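Local coordinates for protein PduO-type ATP--cob(I)alamin adenosyltransferase (PDB 1WOZ) that probably transfers an adenosyl group from ATP to cob(I)alamin, as PduO-type corrinoid adenosyltransferases do, and assembles from three copies of a helical-bundle chain, at residues S22-L34 against V124-I138. Residues are numbered along the deposited sequence; the frame is centred on the assembly and turned at random.
Sequences SPLVNFLGDLDEL and VERNAVKYTKELPEI
Phe-27 lies across Ala-128 at the centre of an antiparallel helix pair in the helical bundle of this trimeric adenosyltransferase family, the axes 10.0 Å apart at 162°. Phe-27 CZ meets Ala-128 CB at 3.4 Å, and Ile-138 CD1 comes in the ring plane to the edge at Phe-27 CE1. With CG anti to the backbone N (chi1 -159°), the ring points into the bundle, where Ile-142 of helix 140-163 and Leu-68 of helix 48-69 also touch it. Knobs-into-holes packing flanks it: Val-124 sits among Phe-27, Asp-30, Leu-31 and Leu-34, and Tyr-131 among Pro-23, Asn-26, Phe-27 and Asp-30. The two aromatic rings meet obliquely, Tyr-131 CD2 lying 3.5 Å from Phe-27 CG. At the start of helix 23-44, Leu-135 CD1 packs against Pro-23 CB at 3.7 Å, while the Glu-134 side chain crosses Pro-23 at about a right angle and lays Glu-134 OE1 3.4 Å from Pro-23 CG. On the polar side, Tyr-131 OH donates to Asp-30 OD2 at 2.5 Å. A phenylalanine in place of Tyr-131 would probably keep much of the ring packing but leave Asp-30 with one fewer donor and its carboxylate freer to turn. Arg-126 of a neighbouring subunit bonds to Asn-26 OD1, setting this edge against the trimer interface. Asn-127 ND2 gives Asp-30 OD2 its second bond, 2.9 Å and 160° at the hydrogen, from the carboxylate face opposite the tyrosine hydroxyl.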
loop_
_atom_site.group_PDB
_atom_site.type_symbol
_atom_site.label_atom_id
_atom_site.label_comp_id
_atom_site.label_asym_id
_atom_site.label_seq_id
_atom_site.Cartn_x
_atom_site.Cartn_y
_atom_site.Cartn_z
ATOM N N SER A 22 -3.753 -13.982 -14.474
ATOM C CA SER A 22 -3.679 -15.373 -14.064
ATOM C C SER A 22 -3.219 -15.436 -12.605
ATOM O O SER A 22 -2.670 -14.464 -12.062
ATOM C CB SER A 22 -2.677 -16.129 -14.939
ATOM O OG SER A 22 -1.338 -15.816 -14.576
ATOM N N PRO A 23 -3.457 -16.575 -11.942
ATOM C CA PRO A 23 -3.043 -16.728 -10.547
ATOM C C PRO A 23 -1.529 -16.556 -10.422
ATOM O O PRO A 23 -1.055 -15.906 -9.494
ATOM C CB PRO A 23 -3.486 -18.147 -10.206
ATOM C CG PRO A 23 -4.687 -18.332 -11.071
ATOM C CD PRO A 23 -4.287 -17.713 -12.378
ATOM N N LEU A 24 -0.763 -17.142 -11.345
ATOM C CA LEU A 24 0.686 -17.000 -11.259
ATOM C C LEU A 24 1.137 -15.547 -11.374
ATOM O O LEU A 24 1.934 -15.082 -10.561
ATOM C CB LEU A 24 1.413 -17.825 -12.326
ATOM C CG LEU A 24 2.947 -17.627 -12.313
ATOM C CD1 LEU A 24 3.524 -18.074 -10.980
ATOM C CD2 LEU A 24 3.595 -18.434 -13.448
ATOM N N VAL A 25 0.629 -14.835 -12.381
ATOM C CA VAL A 25 1.009 -13.437 -12.586
ATOM C C VAL A 25 0.632 -12.579 -11.379
ATOM O O VAL A 25 1.406 -11.713 -10.961
ATOM C CB VAL A 25 0.360 -12.868 -13.863
ATOM C CG1 VAL A 25 0.684 -11.375 -13.996
ATOM C CG2 VAL A 25 0.899 -13.628 -15.082
ATOM N N ASN A 26 -0.551 -12.820 -10.822
ATOM C CA ASN A 26 -0.988 -12.089 -9.630
ATOM C C ASN A 26 -0.122 -12.409 -8.395
ATOM O O ASN A 26 0.203 -11.517 -7.616
ATOM C CB ASN A 26 -2.460 -12.388 -9.344
ATOM C CG ASN A 26 -3.401 -11.504 -10.155
ATOM O OD1 ASN A 26 -3.522 -10.302 -9.899
ATOM N ND2 ASN A 26 -4.065 -12.090 -11.139
ATOM N N PHE A 27 0.253 -13.675 -8.211
ATOM C CA PHE A 27 1.095 -14.063 -7.085
ATOM C C PHE A 27 2.451 -13.350 -7.224
ATOM O O PHE A 27 2.965 -12.765 -6.261
ATOM C CB PHE A 27 1.284 -15.596 -7.070
ATOM C CG PHE A 27 1.703 -16.159 -5.733
ATOM C CD1 PHE A 27 1.574 -17.526 -5.478
ATOM C CD2 PHE A 27 2.237 -15.343 -4.730
ATOM C CE1 PHE A 27 1.971 -18.076 -4.251
ATOM C CE2 PHE A 27 2.632 -15.883 -3.494
ATOM C CZ PHE A 27 2.498 -17.259 -3.259
ATOM N N LEU A 28 3.039 -13.408 -8.416
ATOM C CA LEU A 28 4.311 -12.727 -8.657
ATOM C C LEU A 28 4.141 -11.214 -8.443
ATOM O O LEU A 28 5.043 -10.558 -7.929
ATOM C CB LEU A 28 4.811 -13.000 -10.083
ATOM C CG LEU A 28 5.166 -14.465 -10.384
ATOM C CD1 LEU A 28 5.516 -14.605 -11.887
ATOM C CD2 LEU A 28 6.366 -14.891 -9.521
ATOM N N GLY A 29 2.996 -10.669 -8.835
ATOM C CA GLY A 29 2.759 -9.241 -8.632
ATOM C C GLY A 29 2.702 -8.913 -7.141
ATOM O O GLY A 29 3.254 -7.887 -6.692
ATOM N N ASP A 30 2.037 -9.765 -6.360
ATOM C CA ASP A 30 1.951 -9.538 -4.907
ATOM C C ASP A 30 3.339 -9.621 -4.257
ATOM O O ASP A 30 3.664 -8.836 -3.364
ATOM C CB ASP A 30 1.013 -10.560 -4.243
ATOM C CG ASP A 30 -0.432 -10.350 -4.626
ATOM O OD1 ASP A 30 -0.767 -9.264 -5.144
ATOM O OD2 ASP A 30 -1.243 -11.267 -4.407
ATOM N N LEU A 31 4.164 -10.557 -4.725
ATOM C CA LEU A 31 5.512 -10.701 -4.191
ATOM C C LEU A 31 6.313 -9.437 -4.460
ATOM O O LEU A 31 7.065 -8.977 -3.608
ATOM C CB LEU A 31 6.217 -11.917 -4.814
ATOM C CG LEU A 31 5.622 -13.214 -4.266
ATOM C CD1 LEU A 31 6.106 -14.384 -5.103
ATOM C CD2 LEU A 31 6.011 -13.397 -2.790
ATOM N N ASP A 32 6.157 -8.880 -5.658
ATOM C CA ASP A 32 6.867 -7.645 -6.015
ATOM C C ASP A 32 6.395 -6.469 -5.127
ATOM O O ASP A 32 7.208 -5.663 -4.655
ATOM C CB ASP A 32 6.640 -7.335 -7.507
ATOM C CG ASP A 32 7.272 -6.013 -7.944
ATOM O OD1 ASP A 32 8.413 -5.715 -7.549
ATOM O OD2 ASP A 32 6.623 -5.272 -8.705
ATOM N N GLU A 33 5.087 -6.366 -4.907
ATOM C CA GLU A 33 4.578 -5.288 -4.062
ATOM C C GLU A 33 5.182 -5.432 -2.660
ATOM O O GLU A 33 5.666 -4.468 -2.072
ATOM C CB GLU A 33 3.037 -5.315 -4.016
ATOM C CG GLU A 33 2.474 -4.138 -3.202
ATOM C CD GLU A 33 0.947 -4.054 -3.175
ATOM O OE1 GLU A 33 0.275 -4.829 -3.878
ATOM O OE2 GLU A 33 0.414 -3.183 -2.450
ATOM N N LEU A 34 5.165 -6.642 -2.113
ATOM C CA LEU A 34 5.771 -6.855 -0.796
ATOM C C LEU A 34 7.272 -6.503 -0.828
ATOM O O LEU A 34 7.785 -5.801 0.050
ATOM C CB LEU A 34 5.587 -8.319 -0.359
ATOM C CG LEU A 34 6.390 -8.766 0.884
ATOM C CD1 LEU A 34 5.981 -7.943 2.118
ATOM C CD2 LEU A 34 6.117 -10.261 1.160
ATOM N N VAL A 124 -0.308 -10.843 1.190
ATOM C CA VAL A 124 0.276 -11.771 0.217
ATOM C C VAL A 124 0.074 -13.211 0.715
ATOM O O VAL A 124 -0.244 -14.109 -0.075
ATOM C CB VAL A 124 1.800 -11.509 0.009
ATOM C CG1 VAL A 124 2.381 -12.513 -1.045
ATOM C CG2 VAL A 124 2.014 -10.059 -0.460
ATOM N N GLU A 125 0.237 -13.428 2.018
ATOM C CA GLU A 125 0.033 -14.771 2.595
ATOM C C GLU A 125 -1.403 -15.263 2.342
ATOM O O GLU A 125 -1.605 -16.406 1.896
ATOM C CB GLU A 125 0.310 -14.768 4.106
ATOM C CG GLU A 125 0.064 -16.152 4.742
ATOM C CD GLU A 125 0.164 -16.158 6.256
ATOM O OE1 GLU A 125 0.423 -15.090 6.864
ATOM O OE2 GLU A 125 -0.014 -17.249 6.845
ATOM N N ARG A 126 -2.400 -14.416 2.624
ATOM C CA ARG A 126 -3.798 -14.789 2.373
ATOM C C ARG A 126 -4.038 -15.053 0.889
ATOM O O ARG A 126 -4.695 -16.031 0.529
ATOM C CB ARG A 126 -4.781 -13.700 2.840
ATOM C CG ARG A 126 -4.894 -13.508 4.363
ATOM C CD ARG A 126 -6.091 -12.593 4.675
ATOM N NE ARG A 126 -6.072 -11.336 3.914
ATOM C CZ ARG A 126 -5.307 -10.272 4.203
ATOM N NH1 ARG A 126 -4.480 -10.286 5.239
ATOM N NH2 ARG A 126 -5.381 -9.179 3.455
ATOM N N ASN A 127 -3.545 -14.175 0.020
ATOM C CA ASN A 127 -3.711 -14.394 -1.419
ATOM C C ASN A 127 -3.048 -15.716 -1.850
ATOM O O ASN A 127 -3.595 -16.453 -2.673
ATOM C CB ASN A 127 -3.120 -13.225 -2.221
ATOM C CG ASN A 127 -3.868 -11.921 -1.991
ATOM O OD1 ASN A 127 -4.926 -11.905 -1.360
ATOM N ND2 ASN A 127 -3.323 -10.823 -2.505
ATOM N N ALA A 128 -1.878 -16.020 -1.290
ATOM C CA ALA A 128 -1.185 -17.261 -1.630
ATOM C C ALA A 128 -2.069 -18.476 -1.363
ATOM O O ALA A 128 -2.105 -19.415 -2.168
ATOM C CB ALA A 128 0.124 -17.377 -0.847
ATOM N N VAL A 129 -2.777 -18.473 -0.237
ATOM C CA VAL A 129 -3.681 -19.570 0.085
ATOM C C VAL A 129 -4.746 -19.668 -1.010
ATOM O O VAL A 129 -5.096 -20.758 -1.461
ATOM C CB VAL A 129 -4.360 -19.354 1.454
ATOM C CG1 VAL A 129 -5.411 -20.437 1.693
ATOM C CG2 VAL A 129 -3.313 -19.407 2.556
ATOM N N LYS A 130 -5.251 -18.527 -1.457
ATOM C CA LYS A 130 -6.248 -18.514 -2.519
ATOM C C LYS A 130 -5.652 -18.984 -3.857
ATOM O O LYS A 130 -6.294 -19.735 -4.602
ATOM C CB LYS A 130 -6.821 -17.105 -2.679
ATOM C CG LYS A 130 -7.782 -16.921 -3.839
ATOM C CD LYS A 130 -8.215 -15.462 -3.970
ATOM C CE LYS A 130 -7.024 -14.525 -4.190
ATOM N NZ LYS A 130 -7.431 -13.084 -4.293
ATOM N N TYR A 131 -4.429 -18.562 -4.167
ATOM C CA TYR A 131 -3.819 -18.959 -5.432
ATOM C C TYR A 131 -3.536 -20.448 -5.475
ATOM O O TYR A 131 -3.561 -21.056 -6.552
ATOM C CB TYR A 131 -2.506 -18.220 -5.672
ATOM C CG TYR A 131 -2.636 -16.724 -5.717
ATOM C CD1 TYR A 131 -3.680 -16.109 -6.416
ATOM C CD2 TYR A 131 -1.692 -15.916 -5.089
ATOM C CE1 TYR A 131 -3.776 -14.712 -6.481
ATOM C CE2 TYR A 131 -1.775 -14.538 -5.151
ATOM C CZ TYR A 131 -2.811 -13.936 -5.840
ATOM O OH TYR A 131 -2.870 -12.563 -5.874
ATOM N N THR A 132 -3.255 -21.030 -4.314
ATOM C CA THR A 132 -2.968 -22.455 -4.242
ATOM C C THR A 132 -4.165 -23.275 -4.706
ATOM O O THR A 132 -4.009 -24.397 -5.198
ATOM C CB THR A 132 -2.574 -22.879 -2.821
ATOM O OG1 THR A 132 -3.619 -22.529 -1.909
ATOM C CG2 THR A 132 -1.292 -22.187 -2.399
ATOM N N LYS A 133 -5.360 -22.712 -4.561
ATOM C CA LYS A 133 -6.569 -23.399 -4.998
ATOM C C LYS A 133 -6.593 -23.500 -6.519
ATOM O O LYS A 133 -7.079 -24.485 -7.080
ATOM C CB LYS A 133 -7.811 -22.650 -4.523
ATOM C CG LYS A 133 -7.827 -22.405 -3.029
ATOM C CD LYS A 133 -7.743 -23.703 -2.242
ATOM C CE LYS A 133 -7.677 -23.424 -0.747
ATOM N NZ LYS A 133 -8.780 -22.509 -0.323
ATOM N N GLU A 134 -6.075 -22.478 -7.189
ATOM C CA GLU A 134 -6.048 -22.491 -8.639
ATOM C C GLU A 134 -4.778 -23.143 -9.174
ATOM O O GLU A 134 -4.736 -23.577 -10.320
ATOM C CB GLU A 134 -6.171 -21.071 -9.168
ATOM C CG GLU A 134 -7.509 -20.430 -8.832
ATOM C CD GLU A 134 -7.563 -18.964 -9.214
ATOM O OE1 GLU A 134 -6.958 -18.139 -8.489
ATOM O OE2 GLU A 134 -8.206 -18.645 -10.243
ATOM N N LEU A 135 -3.748 -23.215 -8.339
ATOM C CA LEU A 135 -2.473 -23.809 -8.731
ATOM C C LEU A 135 -1.977 -24.730 -7.618
ATOM O O LEU A 135 -1.034 -24.397 -6.907
ATOM C CB LEU A 135 -1.429 -22.713 -8.966
ATOM C CG LEU A 135 -1.779 -21.559 -9.900
ATOM C CD1 LEU A 135 -0.682 -20.512 -9.824
ATOM C CD2 LEU A 135 -1.939 -22.070 -11.326
ATOM N N PRO A 136 -2.611 -25.903 -7.450
ATOM C CA PRO A 136 -2.224 -26.866 -6.411
ATOM C C PRO A 136 -0.753 -27.306 -6.411
ATOM O O PRO A 136 -0.294 -27.941 -5.472
ATOM C CB PRO A 136 -3.173 -28.037 -6.661
ATOM C CG PRO A 136 -4.416 -27.354 -7.129
ATOM C CD PRO A 136 -3.867 -26.315 -8.105
ATOM N N GLU A 137 -0.017 -26.973 -7.461
ATOM C CA GLU A 137 1.385 -27.358 -7.548
ATOM C C GLU A 137 2.307 -26.415 -6.770
ATOM O O GLU A 137 3.490 -26.693 -6.610
ATOM C CB GLU A 137 1.828 -27.389 -9.013
ATOM C CG GLU A 137 0.700 -27.642 -10.003
ATOM C CD GLU A 137 -0.359 -26.545 -9.974
ATOM O OE1 GLU A 137 0.012 -25.359 -10.096
ATOM O OE2 GLU A 137 -1.556 -26.869 -9.830
ATOM N N ILE A 138 1.783 -25.298 -6.291
ATOM C CA ILE A 138 2.634 -24.371 -5.557
ATOM C C ILE A 138 3.264 -25.041 -4.335
ATOM O O ILE A 138 2.612 -25.792 -3.610
ATOM C CB ILE A 138 1.848 -23.102 -5.127
ATOM C CG1 ILE A 138 2.560 -22.413 -3.962
ATOM C CG2 ILE A 138 0.416 -23.462 -4.762
ATOM C CD1 ILE A 138 1.774 -21.312 -3.336
#